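Local coordinates for hypothetical protein (Legionella pneumophila subsp. pneumophila, PDB 4JX2) that is of unknown function, a putative secreted protein of the DUF5624 family that combines many helices with a small mixed beta sheet, at residues A[102-105]-A[109-112]; A[284-289]-A[399-404]. One frame throughout, in Å; residues are numbered along the deposited sequence.

Interaction 1. Residues A[102-105]-A[109-112]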
loop_
_atom_site.group_PDB
_atom_site.type_symbol
_atom_site.label_atom_id
_atom_site.label_comp_id
_atom_site.label_asym_id
_atom_site.label_seq_id
_atom_site.Cartn_x
_atom_site.Cartn_y
_atom_site.Cartn_z
HETATM N N MSE A 102 -5.825 15.391 11.894
HETATM C CA MSE A 102 -6.231 15.640 10.505
HETATM C C MSE A 102 -7.677 15.161 10.228
HETATM O O MSE A 102 -8.256 15.452 9.174
HETATM C CB MSE A 102 -5.209 15.003 9.535
HETATM C CG MSE A 102 -3.899 15.766 9.484
HETATM SE SE MSE A 102 -4.135 17.631 8.836
HETATM C CE MSE A 102 -4.560 18.561 10.401
ATOM N N ARG A 103 -8.235 14.429 11.201
ATOM C CA ARG A 103 -9.585 13.854 11.263
ATOM C C ARG A 103 -9.870 13.533 12.721
ATOM O O ARG A 103 -8.933 13.266 13.472
ATOM C CB ARG A 103 -9.774 12.609 10.352
ATOM C CG ARG A 103 -8.766 11.492 10.567
ATOM C CD ARG A 103 -9.142 10.207 9.857
ATOM N NE ARG A 103 -10.079 9.411 10.643
ATOM C CZ ARG A 103 -11.332 9.163 10.279
ATOM N NH1 ARG A 103 -11.804 9.631 9.122
ATOM N NH2 ARG A 103 -12.119 8.441 11.056
ATOM N N THR A 104 -11.147 13.600 13.124
ATOM C CA THR A 104 -11.651 13.292 14.472
ATOM C C THR A 104 -11.084 14.264 15.541
ATOM O O THR A 104 -10.897 13.874 16.706
ATOM C CB THR A 104 -11.432 11.786 14.866
ATOM O OG1 THR A 104 -10.043 11.524 15.149
ATOM C CG2 THR A 104 -12.002 10.806 13.832
ATOM N N ALA A 105 -10.833 15.530 15.151
ATOM C CA ALA A 105 -10.397 16.557 16.108
ATOM C C ALA A 105 -11.580 16.875 17.021
ATOM O O ALA A 105 -12.663 17.179 16.514
ATOM C CB ALA A 105 -9.918 17.808 15.390
ATOM N N GLY A 109 -16.131 20.588 14.505
ATOM C CA GLY A 109 -17.091 20.575 13.416
ATOM C C GLY A 109 -17.021 19.286 12.621
ATOM O O GLY A 109 -17.877 19.050 11.768
ATOM N N PHE A 110 -16.020 18.424 12.918
ATOM C CA PHE A 110 -15.798 17.150 12.224
ATOM C C PHE A 110 -16.973 16.167 12.469
ATOM O O PHE A 110 -17.582 15.694 11.507
ATOM C CB PHE A 110 -14.436 16.495 12.632
ATOM C CG PHE A 110 -14.163 15.195 11.905
ATOM C CD1 PHE A 110 -13.599 15.193 10.629
ATOM C CD2 PHE A 110 -14.532 13.972 12.464
ATOM C CE1 PHE A 110 -13.389 13.990 9.937
ATOM C CE2 PHE A 110 -14.315 12.771 11.770
ATOM C CZ PHE A 110 -13.749 12.791 10.513
ATOM N N THR A 111 -17.254 15.847 13.757
ATOM C CA THR A 111 -18.306 14.932 14.183
ATOM C C THR A 111 -19.633 15.449 13.659
ATOM O O THR A 111 -20.355 14.690 13.011
ATOM C CB THR A 111 -18.274 14.796 15.711
ATOM O OG1 THR A 111 -17.007 14.250 16.083
ATOM C CG2 THR A 111 -19.392 13.918 16.260
ATOM N N GLU A 112 -19.906 16.754 13.875
ATOM C CA GLU A 112 -21.121 17.459 13.463
ATOM C C GLU A 112 -21.389 17.286 11.967
ATOM O O GLU A 112 -22.452 16.776 11.592
ATOM C CB GLU A 112 -21.033 18.957 13.816
ATOM C CG GLU A 112 -20.935 19.263 15.305
ATOM C CD GLU A 112 -19.550 19.317 15.930
ATOM O OE1 GLU A 112 -18.642 18.586 15.475
ATOM O OE2 GLU A 112 -19.387 20.062 16.924
#
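Phe110 lays one face of its ring over the backbone where Arg103 passes into Thr104. The amide N of Thr104 sits centrally above the ring of Phe110, 3.4 Å from its plane, while CA of Arg103 lies over the same face but nearer the ring's border. The phenyl group reaches back onto the preceding loop because chi1 of -178° carries CG away from the amide N and beside the carbonyl carbon. Thr104 runs beside the ring, pointing the same way, and sets its methyl CG2 3.7 Å from CE2 of Phe110; its hydroxyl OG1 turns instead to O of Arg103, donating a 2.7 Å hydrogen bond. A threonine thus offers carbon to the ring and oxygen to the main chain. Arg103 adds CB, 3.9 Å from CE1 of Phe110. Its chain bends at chi3 and brings the guanidinium round, with CZ of Phe110 over one face of it, 4.0 Å from NH1 of Arg103; the two planes are 81° apart. NH2 bonds to a triethylene glycol, probably from the crystallisation liquor. The contact folds the loop after strand 96-101 against the start of helix 110-117; Arg103 also touches Phe262 of strand 257-262, and Phe110 touches Thr234 of helix 223-247.

Interaction 2. Residues A[284-289]-A[399-404]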
loop_
_atom_site.group_PDB
_atom_site.type_symbol
_atom_site.label_atom_id
_atom_site.label_comp_id
_atom_site.label_asym_id
_atom_site.label_seq_id
_atom_site.Cartn_x
_atom_site.Cartn_y
_atom_site.Cartn_z
ATOM N N GLN A 284 2.145 19.140 -0.721
ATOM C CA GLN A 284 2.795 19.863 -1.823
ATOM C C GLN A 284 2.326 21.313 -1.842
ATOM O O GLN A 284 3.148 22.205 -2.038
ATOM C CB GLN A 284 2.504 19.208 -3.171
ATOM C CG GLN A 284 3.258 17.912 -3.458
ATOM C CD GLN A 284 2.820 17.399 -4.810
ATOM O OE1 GLN A 284 2.055 16.426 -4.921
ATOM N NE2 GLN A 284 3.243 18.086 -5.873
ATOM N N ALA A 285 1.012 21.541 -1.610
ATOM C CA ALA A 285 0.393 22.861 -1.545
ATOM C C ALA A 285 0.992 23.675 -0.378
ATOM O O ALA A 285 1.410 24.815 -0.589
ATOM C CB ALA A 285 -1.116 22.725 -1.392
ATOM N N LEU A 286 1.102 23.064 0.817
ATOM C CA LEU A 286 1.688 23.677 2.009
ATOM C C LEU A 286 3.123 24.131 1.747
ATOM O O LEU A 286 3.507 25.235 2.142
ATOM C CB LEU A 286 1.676 22.701 3.193
ATOM C CG LEU A 286 0.319 22.337 3.798
ATOM C CD1 LEU A 286 0.459 21.188 4.799
ATOM C CD2 LEU A 286 -0.349 23.532 4.447
ATOM N N SER A 287 3.898 23.290 1.046
ATOM C CA SER A 287 5.298 23.542 0.710
ATOM C C SER A 287 5.458 24.553 -0.400
ATOM O O SER A 287 6.597 24.900 -0.714
ATOM C CB SER A 287 5.970 22.241 0.277
ATOM O OG SER A 287 5.692 21.912 -1.072
ATOM N N ASN A 288 4.336 24.981 -1.039
ATOM C CA ASN A 288 4.299 25.875 -2.202
ATOM C C ASN A 288 5.188 25.259 -3.302
ATOM O O ASN A 288 6.056 25.914 -3.885
ATOM C CB ASN A 288 4.693 27.329 -1.837
ATOM C CG ASN A 288 4.534 28.343 -2.950
ATOM O OD1 ASN A 288 5.387 29.216 -3.119
ATOM N ND2 ASN A 288 3.449 28.271 -3.732
ATOM N N ASN A 289 4.999 23.947 -3.499
ATOM C CA ASN A 289 5.677 23.075 -4.453
ATOM C C ASN A 289 7.217 23.138 -4.351
ATOM O O ASN A 289 7.912 22.783 -5.304
ATOM C CB ASN A 289 5.184 23.372 -5.861
ATOM C CG ASN A 289 3.764 22.899 -6.030
ATOM O OD1 ASN A 289 3.504 21.700 -6.216
ATOM N ND2 ASN A 289 2.814 23.811 -5.846
ATOM N N LYS A 399 -6.001 29.859 -4.345
ATOM C CA LYS A 399 -6.385 31.110 -3.662
ATOM C C LYS A 399 -5.446 31.446 -2.481
ATOM O O LYS A 399 -5.769 32.323 -1.688
ATOM C CB LYS A 399 -7.864 31.049 -3.190
ATOM C CG LYS A 399 -8.893 30.645 -4.269
ATOM C CD LYS A 399 -8.924 31.529 -5.535
ATOM C CE LYS A 399 -10.103 31.254 -6.452
ATOM N NZ LYS A 399 -10.093 29.883 -7.034
ATOM N N ASN A 400 -4.267 30.797 -2.404
ATOM C CA ASN A 400 -3.248 30.967 -1.358
ATOM C C ASN A 400 -3.875 30.875 0.039
ATOM O O ASN A 400 -3.602 31.691 0.915
ATOM C CB ASN A 400 -2.442 32.274 -1.545
ATOM C CG ASN A 400 -1.071 32.322 -0.869
ATOM O OD1 ASN A 400 -0.547 31.329 -0.342
ATOM N ND2 ASN A 400 -0.444 33.492 -0.872
ATOM N N TRP A 401 -4.750 29.880 0.217
ATOM C CA TRP A 401 -5.427 29.493 1.459
ATOM C C TRP A 401 -6.495 30.497 1.903
ATOM O O TRP A 401 -7.155 30.265 2.928
ATOM C CB TRP A 401 -4.391 29.229 2.586
ATOM C CG TRP A 401 -3.327 28.277 2.129
ATOM C CD1 TRP A 401 -2.151 28.593 1.508
ATOM C CD2 TRP A 401 -3.441 26.856 2.070
ATOM N NE1 TRP A 401 -1.496 27.446 1.124
ATOM C CE2 TRP A 401 -2.282 26.365 1.422
ATOM C CE3 TRP A 401 -4.388 25.940 2.554
ATOM C CZ2 TRP A 401 -2.024 25.005 1.292
ATOM C CZ3 TRP A 401 -4.157 24.586 2.384
ATOM C CH2 TRP A 401 -2.993 24.130 1.754
ATOM N N ASN A 402 -6.737 31.544 1.101
ATOM C CA ASN A 402 -7.728 32.533 1.457
ATOM C C ASN A 402 -9.140 32.004 1.158
ATOM O O ASN A 402 -9.647 32.136 0.032
ATOM C CB ASN A 402 -7.444 33.853 0.759
ATOM C CG ASN A 402 -8.098 35.009 1.439
ATOM O OD1 ASN A 402 -9.252 34.920 1.875
ATOM N ND2 ASN A 402 -7.364 36.117 1.583
ATOM N N TYR A 403 -9.780 31.437 2.210
ATOM C CA TYR A 403 -11.139 30.863 2.170
ATOM C C TYR A 403 -12.259 31.904 1.817
ATOM O O TYR A 403 -13.409 31.508 1.582
ATOM C CB TYR A 403 -11.480 30.146 3.495
ATOM C CG TYR A 403 -11.159 30.934 4.744
ATOM C CD1 TYR A 403 -11.941 32.026 5.128
ATOM C CD2 TYR A 403 -10.108 30.554 5.581
ATOM C CE1 TYR A 403 -11.673 32.734 6.296
ATOM C CE2 TYR A 403 -9.837 31.248 6.763
ATOM C CZ TYR A 403 -10.623 32.340 7.116
ATOM O OH TYR A 403 -10.364 33.032 8.282
ATOM N N ASN A 404 -11.928 33.208 1.796
ATOM C CA ASN A 404 -12.888 34.240 1.437
ATOM C C ASN A 404 -12.987 34.325 -0.087
ATOM O O ASN A 404 -13.970 34.874 -0.610
ATOM C CB ASN A 404 -12.499 35.587 2.039
ATOM C CG ASN A 404 -12.429 35.594 3.562
ATOM O OD1 ASN A 404 -13.447 35.683 4.289
ATOM N ND2 ASN A 404 -11.212 35.534 4.081
#
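The six-membered end of the Trp401 indole pushes against the last turn of helix 279-286, meeting Ala285 and Leu286. CZ2 of Trp401 comes 3.6 Å from CB of Ala285, and its neighbour CH2 lies 3.8 Å from CD2 of Leu286, whose side chain crosses the indole at about a right angle. The indole arrives edge-on to the helix backbone: C of Ala285 lies in the ring plane at its edge, and N of Leu286 sits near that plane, 3.7 Å from CZ2 of Trp401. A chi1 of -51° sets CG of Trp401 beside its backbone N and opposite the carbonyl carbon, turning the indole to the helix. Alanine suits this place because a single methyl lets the broad ring approach the main chain, whereas the branched leucine reaches the ring with one of its two terminal methyls, CD2.

Behind these residues, each segment is shaped by a helix ending. Asn288, with positive phi, completes a Schellman motif, and O of Gln284 is held by two donors, OG of Ser287 (2.7 Å) on one side of the carbonyl plane and N of Asn289 on the other. Asn400 is likewise the C-prime residue of a Schellman motif ending helix 386-398, in which N of Trp401 bonds to O of Leu396. Lys399 to Asn402 form a type I' turn, closed by Asn402 N to Lys399 O, and an Asx turn from Asn402 to Asn404 follows. Asparagine tolerates the positive phi needed at both helix ends.

The Trp401 ring also stacks with His243 of helix 223-247, while Leu286 packs on Leu242 and Ile246 of that helix and Ala285 touches Ala397 of helix 386-398. The contact therefore joins the last turn of helix 279-286 to the loop that follows helix 386-398, beside helix 223-247.

Interactions 1 and 2 follow one another along the chain and do not touch: their centres are 21 Å apart and their nearest atoms about 7 Å. Helix 223-247 borders both. Its Leu242 packs against both Met102 of interaction 1 and Leu286 of interaction 2, giving an indirect apolar connection. Interaction 1 borders the second subunit, where Glu112 OE2 bonds to Tyr28 and Thr30 of that chain, and its Arg103 side chain lies about 5 Å from a bound sulfate, probably from the crystallisation liquor, though such ions can mark a pocket. The centre of interaction 2 lies about 17 Å from the chain centre, against about 12 Å for interaction 1, and no other chain of the assembly touches it.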